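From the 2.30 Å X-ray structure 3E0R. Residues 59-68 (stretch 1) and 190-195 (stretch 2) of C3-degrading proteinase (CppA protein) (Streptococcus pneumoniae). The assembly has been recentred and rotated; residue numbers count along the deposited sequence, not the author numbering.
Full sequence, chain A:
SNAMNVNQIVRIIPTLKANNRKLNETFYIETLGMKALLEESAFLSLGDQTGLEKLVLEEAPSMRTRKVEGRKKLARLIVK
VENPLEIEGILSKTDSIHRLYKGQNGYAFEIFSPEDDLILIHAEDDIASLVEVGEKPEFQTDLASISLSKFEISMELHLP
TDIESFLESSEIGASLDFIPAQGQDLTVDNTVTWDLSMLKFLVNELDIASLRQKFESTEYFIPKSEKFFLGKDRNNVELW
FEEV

Stretch 1 59-68: EAPSMRTRKV
Stretch 2 (190-195) NTVTWD

How do the two backbones meet? R66 (phi/psi -141/171) and T193 (-132/160) are both extended and form a single parallel beta bridge, their CA atoms 4.7 Å apart. R66 N donates to V192 O at 3.0 Å, and W194 N donates to R66 O at 3.0 Å. T193 CA also lies 3.0 Å from R66 O, a CA-H...O contact. Before the bridge, T191 and V192 have helical angles without regular bonds. Beyond it, a water accepts from V68 N (2.8 Å) and donates to W194 O (2.9 Å).

What holds the W194 ring? With chi1 -68° (m) and chi2 -70°, the indole reaches stretch 1, where NE1 donates to A60 O at 2.9 Å and 158°, near the ring plane. S62 CA packs at the same edge, 3.7 Å from W194 CZ2. T65, chi1 -43° (m), sets CG2 over one face, 3.4 Å from the centroid of the five-membered ring and 12° off its normal, a CH-pi contact.

Which hydrogen bonds form within stretch 1 near the ring? P61 O accepts from T65 OG1 at 2.9 Å and from R64 N at 3.0 Å.

Where do the remaining side chains pack? R66 (chi1 68°, p; chi2 and chi3 t) lays its guanidinium by T193, NH2 3.8 Å from CG2, which lies over one face. V68 (t) places CG2 3.7 Å from T193 CB.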

# COMPACT_ATOMS: atom_id res chain seq x y z
N GLU A 59 -4.74 8.69 -9.93
CA GLU A 59 -5.83 9.68 -9.90
C GLU A 59 -7.11 9.21 -10.58
O GLU A 59 -7.08 8.73 -11.69
CB GLU A 59 -5.36 11.03 -10.49
CG GLU A 59 -5.26 12.11 -9.39
CD GLU A 59 -5.03 13.50 -9.97
OE1 GLU A 59 -5.76 14.46 -9.58
OE2 GLU A 59 -4.11 13.65 -10.82
N ALA A 60 -8.22 9.34 -9.88
CA ALA A 60 -9.52 9.10 -10.45
C ALA A 60 -10.43 10.31 -10.12
O ALA A 60 -10.56 10.68 -8.96
CB ALA A 60 -10.08 7.81 -9.89
N PRO A 61 -11.05 10.94 -11.14
CA PRO A 61 -11.93 12.10 -10.90
C PRO A 61 -13.25 11.80 -10.19
O PRO A 61 -13.85 10.75 -10.42
CB PRO A 61 -12.23 12.58 -12.32
CG PRO A 61 -12.15 11.32 -13.15
CD PRO A 61 -10.97 10.62 -12.58
N SER A 62 -13.73 12.71 -9.34
CA SER A 62 -15.03 12.50 -8.70
C SER A 62 -16.16 12.29 -9.72
O SER A 62 -17.15 11.64 -9.41
CB SER A 62 -15.37 13.62 -7.70
OG SER A 62 -15.30 14.91 -8.28
N MSE A 63 -16.00 12.79 -10.94
CA MSE A 63 -16.94 12.55 -12.06
C MSE A 63 -17.32 11.07 -12.20
O MSE A 63 -18.48 10.74 -12.48
CB MSE A 63 -16.31 13.03 -13.38
CG MSE A 63 -16.85 12.37 -14.70
SE MSE A 63 -15.47 12.01 -16.10
CE MSE A 63 -16.61 11.34 -17.55
N ARG A 64 -16.31 10.22 -12.04
CA ARG A 64 -16.35 8.80 -12.39
C ARG A 64 -16.30 7.91 -11.12
O ARG A 64 -16.42 6.68 -11.20
CB ARG A 64 -15.11 8.50 -13.25
CG ARG A 64 -15.34 7.65 -14.50
CD ARG A 64 -14.14 6.71 -14.76
NE ARG A 64 -12.87 7.44 -14.97
CZ ARG A 64 -11.68 7.09 -14.45
NH1 ARG A 64 -11.56 6.05 -13.64
NH2 ARG A 64 -10.59 7.80 -14.72
N THR A 65 -16.09 8.51 -9.97
CA THR A 65 -15.58 7.77 -8.85
C THR A 65 -16.32 8.18 -7.58
O THR A 65 -16.82 9.30 -7.48
CB THR A 65 -14.04 7.99 -8.76
OG1 THR A 65 -13.49 7.92 -10.09
CG2 THR A 65 -13.37 6.96 -7.88
N ARG A 66 -16.42 7.25 -6.63
CA ARG A 66 -17.01 7.56 -5.35
C ARG A 66 -16.30 6.91 -4.19
O ARG A 66 -15.41 6.09 -4.36
CB ARG A 66 -18.51 7.18 -5.32
CG ARG A 66 -18.76 5.71 -5.39
CD ARG A 66 -20.16 5.33 -4.97
NE ARG A 66 -20.34 3.90 -5.22
CZ ARG A 66 -20.06 2.94 -4.35
NH1 ARG A 66 -20.23 1.67 -4.71
NH2 ARG A 66 -19.60 3.21 -3.13
N LYS A 67 -16.71 7.32 -3.00
CA LYS A 67 -16.14 6.90 -1.75
C LYS A 67 -16.65 5.48 -1.45
O LYS A 67 -17.82 5.17 -1.68
CB LYS A 67 -16.59 7.89 -0.67
CG LYS A 67 -15.52 8.26 0.37
CD LYS A 67 -14.47 9.34 -0.10
CE LYS A 67 -13.93 10.27 1.09
NZ LYS A 67 -12.39 10.49 1.16
N VAL A 68 -15.78 4.62 -0.92
CA VAL A 68 -16.23 3.32 -0.38
C VAL A 68 -17.25 3.51 0.77
O VAL A 68 -17.16 4.44 1.56
CB VAL A 68 -15.04 2.39 0.11
CG1 VAL A 68 -15.57 1.02 0.64
CG2 VAL A 68 -13.98 2.20 -1.00
N ASN A 190 -12.88 -1.85 -10.03
CA ASN A 190 -11.91 -0.93 -9.46
C ASN A 190 -11.98 0.51 -9.94
O ASN A 190 -11.29 1.38 -9.39
CB ASN A 190 -10.47 -1.48 -9.56
CG ASN A 190 -9.90 -1.47 -10.96
OD1 ASN A 190 -8.70 -1.30 -11.10
ND2 ASN A 190 -10.70 -1.72 -11.97
N THR A 191 -12.82 0.74 -10.94
CA THR A 191 -13.15 2.07 -11.40
C THR A 191 -14.23 2.73 -10.53
O THR A 191 -14.46 3.93 -10.64
CB THR A 191 -13.71 1.99 -12.82
OG1 THR A 191 -14.81 1.08 -12.80
CG2 THR A 191 -12.67 1.48 -13.79
N VAL A 192 -14.91 1.95 -9.69
CA VAL A 192 -16.12 2.45 -9.03
C VAL A 192 -15.80 3.36 -7.82
O VAL A 192 -16.52 4.38 -7.60
CB VAL A 192 -17.15 1.30 -8.69
CG1 VAL A 192 -18.34 1.82 -7.84
CG2 VAL A 192 -17.67 0.60 -10.00
N THR A 193 -14.74 3.02 -7.08
CA THR A 193 -14.44 3.59 -5.76
C THR A 193 -12.99 4.01 -5.69
O THR A 193 -12.19 3.52 -6.48
CB THR A 193 -14.70 2.56 -4.62
OG1 THR A 193 -13.92 1.38 -4.88
CG2 THR A 193 -16.24 2.20 -4.47
N TRP A 194 -12.66 4.90 -4.75
CA TRP A 194 -11.22 5.19 -4.35
C TRP A 194 -10.71 4.15 -3.39
O TRP A 194 -11.09 4.14 -2.22
CB TRP A 194 -11.08 6.60 -3.74
CG TRP A 194 -11.32 7.72 -4.77
CD1 TRP A 194 -10.51 8.05 -5.83
CD2 TRP A 194 -12.47 8.60 -4.85
NE1 TRP A 194 -11.07 9.08 -6.55
CE2 TRP A 194 -12.25 9.46 -5.96
CE3 TRP A 194 -13.62 8.78 -4.07
CZ2 TRP A 194 -13.15 10.44 -6.31
CZ3 TRP A 194 -14.51 9.77 -4.42
CH2 TRP A 194 -14.28 10.59 -5.54
N ASP A 195 -9.90 3.21 -3.86
CA ASP A 195 -9.48 2.08 -2.99
C ASP A 195 -8.21 1.51 -3.58
O ASP A 195 -7.76 2.03 -4.57
CB ASP A 195 -10.55 0.98 -2.98
CG ASP A 195 -10.48 0.06 -1.73
OD1 ASP A 195 -9.47 0.00 -0.97
OD2 ASP A 195 -11.49 -0.59 -1.51
O HOH W 1 -13.17 5.52 -0.74